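Local coordinates for protein molybdopterin adenylyltransferase (Helicobacter pylori, PDB 4XCW) that probably transfers an adenylyl group from ATP to molybdopterin, giving the adenylylated intermediate of molybdenum cofactor biosynthesis, at residues Gly9-Ser14 with Lys58-Met63; Ala13-Ser18 with Ile48-Arg53; Tyr22-Gly27 with Phe44-Val49. All coordinates share one frame; numbering follows the deposited sequence. Where two conformers were deposited one is given.

Interaction 1. Residues Gly9-Ser14 with Lys58-Met63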
loop_
_atom_site.group_PDB
_atom_site.type_symbol
_atom_site.label_atom_id
_atom_site.label_comp_id
_atom_site.label_asym_id
_atom_site.label_seq_id
_atom_site.Cartn_x
_atom_site.Cartn_y
_atom_site.Cartn_z
ATOM N N GLY B 9 -23.148 10.520 1.378
ATOM C CA GLY B 9 -23.406 9.893 0.094
ATOM C C GLY B 9 -23.290 8.385 0.190
ATOM O O GLY B 9 -22.383 7.860 0.834
ATOM N N VAL B 10 -24.229 7.681 -0.434
ATOM C CA VAL B 10 -24.180 6.224 -0.489
ATOM C C VAL B 10 -24.324 5.816 -1.946
ATOM O O VAL B 10 -25.387 5.976 -2.541
ATOM C CB VAL B 10 -25.281 5.575 0.358
ATOM C CG1 VAL B 10 -25.125 4.046 0.377
ATOM C CG2 VAL B 10 -25.251 6.132 1.770
ATOM N N LEU B 11 -23.245 5.297 -2.516
ATOM C CA LEU B 11 -23.212 4.952 -3.925
ATOM C C LEU B 11 -23.127 3.444 -4.136
ATOM O O LEU B 11 -22.113 2.833 -3.820
ATOM C CB LEU B 11 -22.028 5.642 -4.599
ATOM C CG LEU B 11 -21.974 5.480 -6.113
ATOM C CD1 LEU B 11 -23.295 5.932 -6.674
ATOM C CD2 LEU B 11 -20.831 6.286 -6.707
ATOM N N SER B 12 -24.189 2.849 -4.671
ATOM C CA SER B 12 -24.161 1.429 -5.002
ATOM C C SER B 12 -23.799 1.244 -6.467
ATOM O O SER B 12 -24.524 1.697 -7.351
ATOM C CB SER B 12 -25.508 0.766 -4.706
ATOM O OG SER B 12 -25.513 -0.576 -5.168
ATOM N N ALA B 13 -22.664 0.599 -6.718
ATOM C CA ALA B 13 -22.231 0.300 -8.075
ATOM C C ALA B 13 -22.747 -1.071 -8.456
ATOM O O ALA B 13 -22.380 -2.068 -7.833
ATOM C CB ALA B 13 -20.718 0.354 -8.191
ATOM N N SER B 14 -23.596 -1.122 -9.475
ATOM C CA SER B 14 -24.270 -2.368 -9.828
ATOM C C SER B 14 -24.855 -2.325 -11.233
ATOM O O SER B 14 -25.444 -1.324 -11.633
ATOM C CB SER B 14 -25.375 -2.667 -8.815
ATOM O OG SER B 14 -26.161 -3.778 -9.218
ATOM N N LYS B 58 -18.880 10.698 -12.083
ATOM C CA LYS B 58 -19.871 11.766 -12.074
ATOM C C LYS B 58 -20.736 11.746 -10.824
ATOM O O LYS B 58 -21.054 12.791 -10.269
ATOM C CB LYS B 58 -20.753 11.672 -13.316
ATOM C CG LYS B 58 -20.082 12.163 -14.583
ATOM C CD LYS B 58 -21.018 12.047 -15.772
ATOM C CE LYS B 58 -20.422 12.684 -17.015
ATOM N NZ LYS B 58 -21.302 12.492 -18.199
ATOM N N SER B 59 -21.124 10.554 -10.385
ATOM C CA SER B 59 -21.946 10.403 -9.187
ATOM C C SER B 59 -21.189 10.831 -7.937
ATOM O O SER B 59 -21.710 11.573 -7.107
ATOM C CB SER B 59 -22.419 8.956 -9.035
ATOM O OG SER B 59 -23.235 8.807 -7.885
ATOM N N LEU B 60 -19.956 10.349 -7.805
ATOM C CA LEU B 60 -19.108 10.738 -6.683
ATOM C C LEU B 60 -18.925 12.254 -6.655
ATOM O O LEU B 60 -19.025 12.890 -5.607
ATOM C CB LEU B 60 -17.743 10.052 -6.767
ATOM C CG LEU B 60 -17.696 8.551 -6.482
ATOM C CD1 LEU B 60 -16.314 8.004 -6.793
ATOM C CD2 LEU B 60 -18.071 8.281 -5.033
ATOM N N ILE B 61 -18.663 12.831 -7.822
ATOM C CA ILE B 61 -18.428 14.263 -7.907
ATOM C C ILE B 61 -19.684 15.032 -7.495
ATOM O O ILE B 61 -19.599 16.032 -6.781
ATOM C CB ILE B 61 -17.967 14.663 -9.323
ATOM C CG1 ILE B 61 -16.542 14.153 -9.557
ATOM C CG2 ILE B 61 -18.034 16.175 -9.515
ATOM C CD1 ILE B 61 -16.040 14.323 -10.969
ATOM N N LYS B 62 -20.847 14.539 -7.903
ATOM C CA LYS B 62 -22.107 15.199 -7.570
ATOM C C LYS B 62 -22.358 15.140 -6.063
ATOM O O LYS B 62 -22.784 16.123 -5.458
ATOM C CB LYS B 62 -23.272 14.563 -8.344
ATOM C CG LYS B 62 -24.646 15.136 -8.014
ATOM C CD LYS B 62 -25.700 14.658 -9.009
ATOM C CE LYS B 62 -25.717 13.140 -9.123
ATOM N NZ LYS B 62 -26.763 12.646 -10.067
ATOM N N MET B 63 -22.080 13.991 -5.454
ATOM C CA MET B 63 -22.306 13.840 -4.018
ATOM C C MET B 63 -21.400 14.769 -3.210
ATOM O O MET B 63 -21.849 15.409 -2.255
ATOM C CB MET B 63 -22.102 12.385 -3.589
ATOM C CG MET B 63 -23.194 11.433 -4.086
ATOM S SD MET B 63 -22.834 9.701 -3.678
ATOM C CE MET B 63 -24.294 8.877 -4.313
#
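Met63 and Leu11 carry this contact, with the thioether of Met63 reaching from helix 53-66 onto the backbone of strand 6-13. Met63 sends CG away from its own carbonyl carbon (chi1 -70°), and the chain is extended beyond that. SD comes to rest 3.8 Å from Gly9 CA, a close approach to a residue that has no side chain of its own. The methyl group goes one residue further, Met63 CE lying 3.6 Å from Val10 O. In the Leu11 conformer modelled here, the same CE also touches Leu11 CD1 at 3.9 Å, so the end of Met63 wedges between main chain and leucine. The other branch of that conformer points at Leu60: the two CD2 atoms, Leu11 CD2 and Leu60 CD2, are 3.8 Å apart where the side chains cross at about a right angle. Ser59 too has two conformers, which makes the short approach of Leu11 CD1 to Ser59 OG doubtful. Behind this first shell, Glu47 on strand 42-49 accepts a hydrogen bond from the Ser59 hydroxyl and pairs with Lys62, while Leu60 continues onto Val72 and Thr74 of strand 71-75 and onto helix 86-93. Residues 9-13 and 58-63 run nearly antiparallel, 170° apart, with their axes 9.2 Å from each other, the usual layering of an open alpha/beta fold. Buried, largely apolar and without direct polar bonds between the two segments, the contact depends on shape and dispersion, and the one side-chain hydroxyl at this face, Ser59 OG, is bonded to Glu47 instead.

Interaction 2. Residues Ala13-Ser18 with Ile48-Arg53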
loop_
_atom_site.group_PDB
_atom_site.type_symbol
_atom_site.label_atom_id
_atom_site.label_comp_id
_atom_site.label_asym_id
_atom_site.label_seq_id
_atom_site.Cartn_x
_atom_site.Cartn_y
_atom_site.Cartn_z
ATOM N N ALA B 13 -22.664 0.599 -6.718
ATOM C CA ALA B 13 -22.231 0.300 -8.075
ATOM C C ALA B 13 -22.747 -1.071 -8.456
ATOM O O ALA B 13 -22.380 -2.068 -7.833
ATOM C CB ALA B 13 -20.718 0.354 -8.191
ATOM N N SER B 14 -23.596 -1.122 -9.475
ATOM C CA SER B 14 -24.270 -2.368 -9.828
ATOM C C SER B 14 -24.855 -2.325 -11.233
ATOM O O SER B 14 -25.444 -1.324 -11.633
ATOM C CB SER B 14 -25.375 -2.667 -8.815
ATOM O OG SER B 14 -26.161 -3.778 -9.218
ATOM N N ASP B 15 -24.696 -3.417 -11.975
ATOM C CA ASP B 15 -25.281 -3.514 -13.307
ATOM C C ASP B 15 -26.734 -3.977 -13.221
ATOM O O ASP B 15 -27.427 -4.062 -14.237
ATOM C CB ASP B 15 -24.469 -4.469 -14.188
ATOM C CG ASP B 15 -23.137 -3.877 -14.621
ATOM O OD1 ASP B 15 -23.044 -2.635 -14.732
ATOM O OD2 ASP B 15 -22.185 -4.654 -14.859
ATOM N N ARG B 16 -27.180 -4.269 -12.000
ATOM C CA ARG B 16 -28.537 -4.754 -11.730
ATOM C C ARG B 16 -28.897 -5.985 -12.555
ATOM O O ARG B 16 -29.985 -6.066 -13.130
ATOM C CB ARG B 16 -29.561 -3.645 -11.974
ATOM C CG ARG B 16 -29.835 -2.790 -10.750
ATOM C CD ARG B 16 -30.207 -1.373 -11.129
ATOM N NE ARG B 16 -29.077 -0.657 -11.711
ATOM C CZ ARG B 16 -29.054 -0.171 -12.947
ATOM N NH1 ARG B 16 -30.107 -0.322 -13.740
ATOM N NH2 ARG B 16 -27.978 0.467 -13.389
ATOM N N ALA B 17 -27.980 -6.945 -12.600
ATOM C CA ALA B 17 -28.185 -8.162 -13.371
ATOM C C ALA B 17 -27.761 -9.390 -12.571
ATOM O O ALA B 17 -27.627 -10.484 -13.119
ATOM C CB ALA B 17 -27.419 -8.089 -14.684
ATOM N N SER B 18 -27.552 -9.200 -11.272
ATOM C CA SER B 18 -27.101 -10.283 -10.405
ATOM C C SER B 18 -28.041 -10.479 -9.219
ATOM O O SER B 18 -28.481 -11.596 -8.934
ATOM C CB SER B 18 -25.684 -10.005 -9.900
ATOM O OG SER B 18 -25.669 -8.899 -9.012
ATOM N N ILE B 48 -27.966 4.380 -7.177
ATOM C CA ILE B 48 -27.500 3.153 -7.802
ATOM C C ILE B 48 -26.920 3.511 -9.160
ATOM O O ILE B 48 -27.593 4.127 -9.982
ATOM C CB ILE B 48 -28.631 2.121 -7.976
ATOM C CG1 ILE B 48 -29.373 1.914 -6.657
ATOM C CG2 ILE B 48 -28.076 0.800 -8.499
ATOM C CD1 ILE B 48 -30.460 0.853 -6.727
ATOM N N VAL B 49 -25.673 3.129 -9.391
ATOM C CA VAL B 49 -24.986 3.482 -10.628
ATOM C C VAL B 49 -24.385 2.244 -11.293
ATOM O O VAL B 49 -23.836 1.373 -10.619
ATOM C CB VAL B 49 -23.890 4.538 -10.354
ATOM C CG1 VAL B 49 -23.047 4.800 -11.592
ATOM C CG2 VAL B 49 -24.533 5.825 -9.883
ATOM N N ALA B 50 -24.514 2.162 -12.615
ATOM C CA ALA B 50 -23.951 1.048 -13.375
ATOM C C ALA B 50 -22.428 0.986 -13.241
ATOM O O ALA B 50 -21.782 1.979 -12.904
ATOM C CB ALA B 50 -24.349 1.158 -14.839
ATOM N N ASP B 51 -21.860 -0.187 -13.505
ATOM C CA ASP B 51 -20.412 -0.371 -13.423
ATOM C C ASP B 51 -19.693 0.288 -14.594
ATOM O O ASP B 51 -18.916 -0.362 -15.297
ATOM C CB ASP B 51 -20.057 -1.861 -13.388
ATOM C CG ASP B 51 -20.257 -2.475 -12.023
ATOM O OD1 ASP B 51 -19.814 -1.869 -11.024
ATOM O OD2 ASP B 51 -20.849 -3.571 -11.949
ATOM N N GLU B 52 -19.973 1.570 -14.813
ATOM C CA GLU B 52 -19.302 2.342 -15.853
ATOM C C GLU B 52 -18.492 3.429 -15.175
ATOM O O GLU B 52 -19.027 4.190 -14.366
ATOM C CB GLU B 52 -20.304 2.952 -16.840
ATOM C CG GLU B 52 -21.297 1.969 -17.426
ATOM C CD GLU B 52 -20.664 1.014 -18.420
ATOM O OE1 GLU B 52 -19.550 1.304 -18.902
ATOM O OE2 GLU B 52 -21.285 -0.028 -18.722
ATOM N N ARG B 53 -17.203 3.496 -15.491
ATOM C CA ARG B 53 -16.295 4.375 -14.759
ATOM C C ARG B 53 -16.748 5.833 -14.748
ATOM O O ARG B 53 -16.805 6.455 -13.685
ATOM C CB ARG B 53 -14.875 4.290 -15.329
ATOM C CG ARG B 53 -13.847 5.045 -14.490
ATOM C CD ARG B 53 -12.469 5.028 -15.128
ATOM N NE ARG B 53 -12.496 5.547 -16.492
ATOM C CZ ARG B 53 -12.245 6.810 -16.820
ATOM N NH1 ARG B 53 -11.942 7.697 -15.882
ATOM N NH2 ARG B 53 -12.296 7.188 -18.090
HETATM O O HOH W 1 -20.579 -3.957 -8.806
#
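Ser14 N donates to Val49 O at 2.8 Å, nearly straight at 165°, extending the parallel pairing of Ala13 with Val49 just as the two strands end. One residue on, Asp15 turns its carboxylate to the 48-53 segment: Asp51 N gives its hydrogen to Asp15 OD1 at 3.0 Å, meeting it on the syn side but 34° out of the carboxylate plane. The two aspartates cross at about a right angle, their carboxylates nearly perpendicular, and two acceptors, Asp15 OD2 and Asp51 OD2, stand 3.4 Å apart; Arg83 forms a salt bridge with Asp15. A water lies 2.8 Å from Ala13 O and 3.1 Å from Asp51 OD1, placed to bridge them. The Ser14 hydroxyl is bonded both to Arg16 N, in an ST turn, and to Glu23. Arg16 passes obliquely by Ile48, with NE 3.7 Å from Ile48 CG2, and the guanidinium edge meets Ala50 N in its plane, through NH2 at 3.9 Å. All this sits at the C-terminal ends of strands 6-13 and 42-49, the end of the sheet where open alpha/beta folds commonly place their binding sites. Helix 53-66 begins directly after Glu52, and its Ile56 packs on both Ala13 and Val49.

Interaction 3. Residues Tyr22-Gly27 with Phe44-Val49; sequences YEDLSG and FHYEIV
Tyr46 reaches from strand 42-49 to the start of helix 25-37, its phenol coming close to Glu23, Asp24 and Gly27. Starting at CB, which points toward the helix, CG is set anti to the backbone N (chi1 173°), and the ring continues from there across the gap. Partway along, Tyr46 CE1 passes 4.3 Å from Gly27 CA, where the helix presents bare backbone. At the tip, OH lies 3.4 Å from Asp24 OD1, the carboxylate plane standing 79° to the ring plane. A water, 2.9 Å from Tyr46 OH, also links the phenol to the helix start. That water donates to Glu23 O at 2.9 Å and accepts from Gly27 N at 3.1 Å, so it ties the phenol to both the turn and the first helical turn, using a backbone N-H of the kind a helix start has no internal acceptor for. Two residues further along the strand, Ile48 CD1 makes the carbon-carbon contact, 4.2 Å from Glu23 CG, with Asp24 OD1 as a further neighbour. Tyr22-Leu25 forms a type I turn that sets Glu23 and Asp24 before the helix; the Glu23 carboxylate, though poorly ordered, goes on to Ser14 in the loop after strand 6-13. The contact thus joins the helix to the second strand of a beta-alpha-beta unit made of strand 6-13, helix 25-37 and strand 42-49. Phe44 packs further along the same helix, on Gln31, Leu34 and Ser35, whereas the alternating Glu47 and Val49 face helix 53-66 on the other side of the sheet.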
loop_
_atom_site.group_PDB
_atom_site.type_symbol
_atom_site.label_atom_id
_atom_site.label_comp_id
_atom_site.label_asym_id
_atom_site.label_seq_id
_atom_site.Cartn_x
_atom_site.Cartn_y
_atom_site.Cartn_z
ATOM N N TYR B 22 -33.502 -7.495 -3.493
ATOM C CA TYR B 22 -32.419 -7.332 -2.516
ATOM C C TYR B 22 -31.322 -6.392 -3.023
ATOM O O TYR B 22 -30.197 -6.420 -2.524
ATOM C CB TYR B 22 -31.780 -8.679 -2.146
ATOM C CG TYR B 22 -32.744 -9.806 -1.860
ATOM C CD1 TYR B 22 -33.874 -9.604 -1.079
ATOM C CD2 TYR B 22 -32.514 -11.079 -2.365
ATOM C CE1 TYR B 22 -34.753 -10.641 -0.815
ATOM C CE2 TYR B 22 -33.385 -12.120 -2.108
ATOM C CZ TYR B 22 -34.502 -11.896 -1.333
ATOM O OH TYR B 22 -35.370 -12.932 -1.076
ATOM N N GLU B 23 -31.648 -5.562 -4.009
ATOM C CA GLU B 23 -30.672 -4.637 -4.581
ATOM C C GLU B 23 -30.350 -3.505 -3.603
ATOM O O GLU B 23 -29.418 -2.728 -3.812
ATOM C CB GLU B 23 -31.191 -4.071 -5.909
ATOM C CG GLU B 23 -30.154 -3.314 -6.733
ATOM C CD GLU B 23 -29.383 -4.212 -7.681
ATOM O OE1 GLU B 23 -30.010 -5.083 -8.319
ATOM O OE2 GLU B 23 -28.151 -4.043 -7.792
ATOM N N ASP B 24 -31.117 -3.431 -2.519
ATOM C CA ASP B 24 -30.972 -2.354 -1.549
ATOM C C ASP B 24 -30.316 -2.786 -0.240
ATOM O O ASP B 24 -30.071 -1.950 0.626
ATOM C CB ASP B 24 -32.341 -1.741 -1.244
ATOM C CG ASP B 24 -32.769 -0.716 -2.274
ATOM O OD1 ASP B 24 -32.193 -0.701 -3.383
ATOM O OD2 ASP B 24 -33.683 0.079 -1.971
ATOM N N LEU B 25 -30.030 -4.078 -0.096
ATOM C CA LEU B 25 -29.542 -4.619 1.175
ATOM C C LEU B 25 -28.266 -3.948 1.683
ATOM O O LEU B 25 -28.166 -3.602 2.861
ATOM C CB LEU B 25 -29.300 -6.126 1.061
ATOM C CG LEU B 25 -30.519 -7.046 1.168
ATOM C CD1 LEU B 25 -30.077 -8.490 1.389
ATOM C CD2 LEU B 25 -31.460 -6.581 2.273
ATOM N N SER B 26 -27.293 -3.776 0.796
ATOM C CA SER B 26 -26.017 -3.181 1.174
ATOM C C SER B 26 -26.193 -1.728 1.588
ATOM O O SER B 26 -25.652 -1.296 2.604
ATOM C CB SER B 26 -25.016 -3.295 0.025
ATOM O OG SER B 26 -24.763 -4.659 -0.266
ATOM N N GLY B 27 -26.972 -0.984 0.807
ATOM C CA GLY B 27 -27.264 0.402 1.113
ATOM C C GLY B 27 -28.006 0.551 2.426
ATOM O O GLY B 27 -27.735 1.469 3.199
ATOM N N PHE B 44 -29.125 11.364 3.913
ATOM C CA PHE B 44 -28.475 10.397 3.048
ATOM C C PHE B 44 -28.774 10.649 1.577
ATOM O O PHE B 44 -29.920 10.885 1.193
ATOM C CB PHE B 44 -28.897 8.977 3.429
ATOM C CG PHE B 44 -28.297 8.494 4.720
ATOM C CD1 PHE B 44 -26.999 8.019 4.756
ATOM C CD2 PHE B 44 -29.034 8.504 5.893
ATOM C CE1 PHE B 44 -26.443 7.568 5.941
ATOM C CE2 PHE B 44 -28.482 8.052 7.078
ATOM C CZ PHE B 44 -27.185 7.585 7.099
ATOM N N HIS B 45 -27.729 10.596 0.758
ATOM C CA HIS B 45 -27.864 10.774 -0.680
ATOM C C HIS B 45 -27.502 9.476 -1.379
ATOM O O HIS B 45 -26.328 9.199 -1.609
ATOM C CB HIS B 45 -26.970 11.913 -1.167
ATOM C CG HIS B 45 -27.260 13.222 -0.505
ATOM N ND1 HIS B 45 -28.224 14.092 -0.966
ATOM C CD2 HIS B 45 -26.722 13.804 0.593
ATOM C CE1 HIS B 45 -28.262 15.156 -0.185
ATOM N NE2 HIS B 45 -27.361 15.007 0.769
ATOM N N TYR B 46 -28.520 8.687 -1.707
ATOM C CA TYR B 46 -28.313 7.338 -2.218
ATOM C C TYR B 46 -28.541 7.268 -3.721
ATOM O O TYR B 46 -29.506 7.827 -4.235
ATOM C CB TYR B 46 -29.243 6.359 -1.500
ATOM C CG TYR B 46 -29.245 4.955 -2.068
ATOM C CD1 TYR B 46 -28.165 4.102 -1.867
ATOM C CD2 TYR B 46 -30.333 4.476 -2.790
ATOM C CE1 TYR B 46 -28.167 2.813 -2.375
ATOM C CE2 TYR B 46 -30.344 3.187 -3.300
ATOM C CZ TYR B 46 -29.255 2.362 -3.090
ATOM O OH TYR B 46 -29.255 1.081 -3.591
ATOM N N GLU B 47 -27.643 6.580 -4.418
ATOM C CA GLU B 47 -27.763 6.390 -5.857
ATOM C C GLU B 47 -27.250 5.020 -6.262
ATOM O O GLU B 47 -26.232 4.558 -5.749
ATOM C CB GLU B 47 -26.988 7.465 -6.622
ATOM C CG GLU B 47 -27.664 8.816 -6.671
ATOM C CD GLU B 47 -27.005 9.755 -7.663
ATOM O OE1 GLU B 47 -27.499 10.892 -7.814
ATOM O OE2 GLU B 47 -26.001 9.355 -8.290
ATOM N N ILE B 48 -27.966 4.380 -7.177
ATOM C CA ILE B 48 -27.500 3.153 -7.802
ATOM C C ILE B 48 -26.920 3.511 -9.160
ATOM O O ILE B 48 -27.593 4.127 -9.982
ATOM C CB ILE B 48 -28.631 2.121 -7.976
ATOM C CG1 ILE B 48 -29.373 1.914 -6.657
ATOM C CG2 ILE B 48 -28.076 0.800 -8.499
ATOM C CD1 ILE B 48 -30.460 0.853 -6.727
ATOM N N VAL B 49 -25.673 3.129 -9.391
ATOM C CA VAL B 49 -24.986 3.482 -10.628
ATOM C C VAL B 49 -24.385 2.244 -11.293
ATOM O O VAL B 49 -23.836 1.373 -10.619
ATOM C CB VAL B 49 -23.890 4.538 -10.354
ATOM C CG1 VAL B 49 -23.047 4.800 -11.592
ATOM C CG2 VAL B 49 -24.533 5.825 -9.883
HETATM O O HOH W 2 -27.723 -1.000 -2.238
#

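How the interactions relate
The three contacts lie 10 to 11 Å apart, centre to centre, around neighbouring parallel strands 6-13 and 42-49. Interaction 1 layers helix 53-66 on one face of this pair, interaction 3 brings the start of helix 25-37 to the other face, and interaction 2 joins the loops where both strands end. Along the chain, the first segments come as 9-14, 13-18 and 22-27, the second as 44-49, 48-53 and 58-63, so interaction 1 spans the other two; interactions 2 and 3 share Ile48 and Val49. Glu23 links these two through Ser14. Together they line one edge of the probable molybdopterin-binding domain, a three-layer alpha/beta/alpha arrangement with strand 42-49 outermost in this chain's sheet.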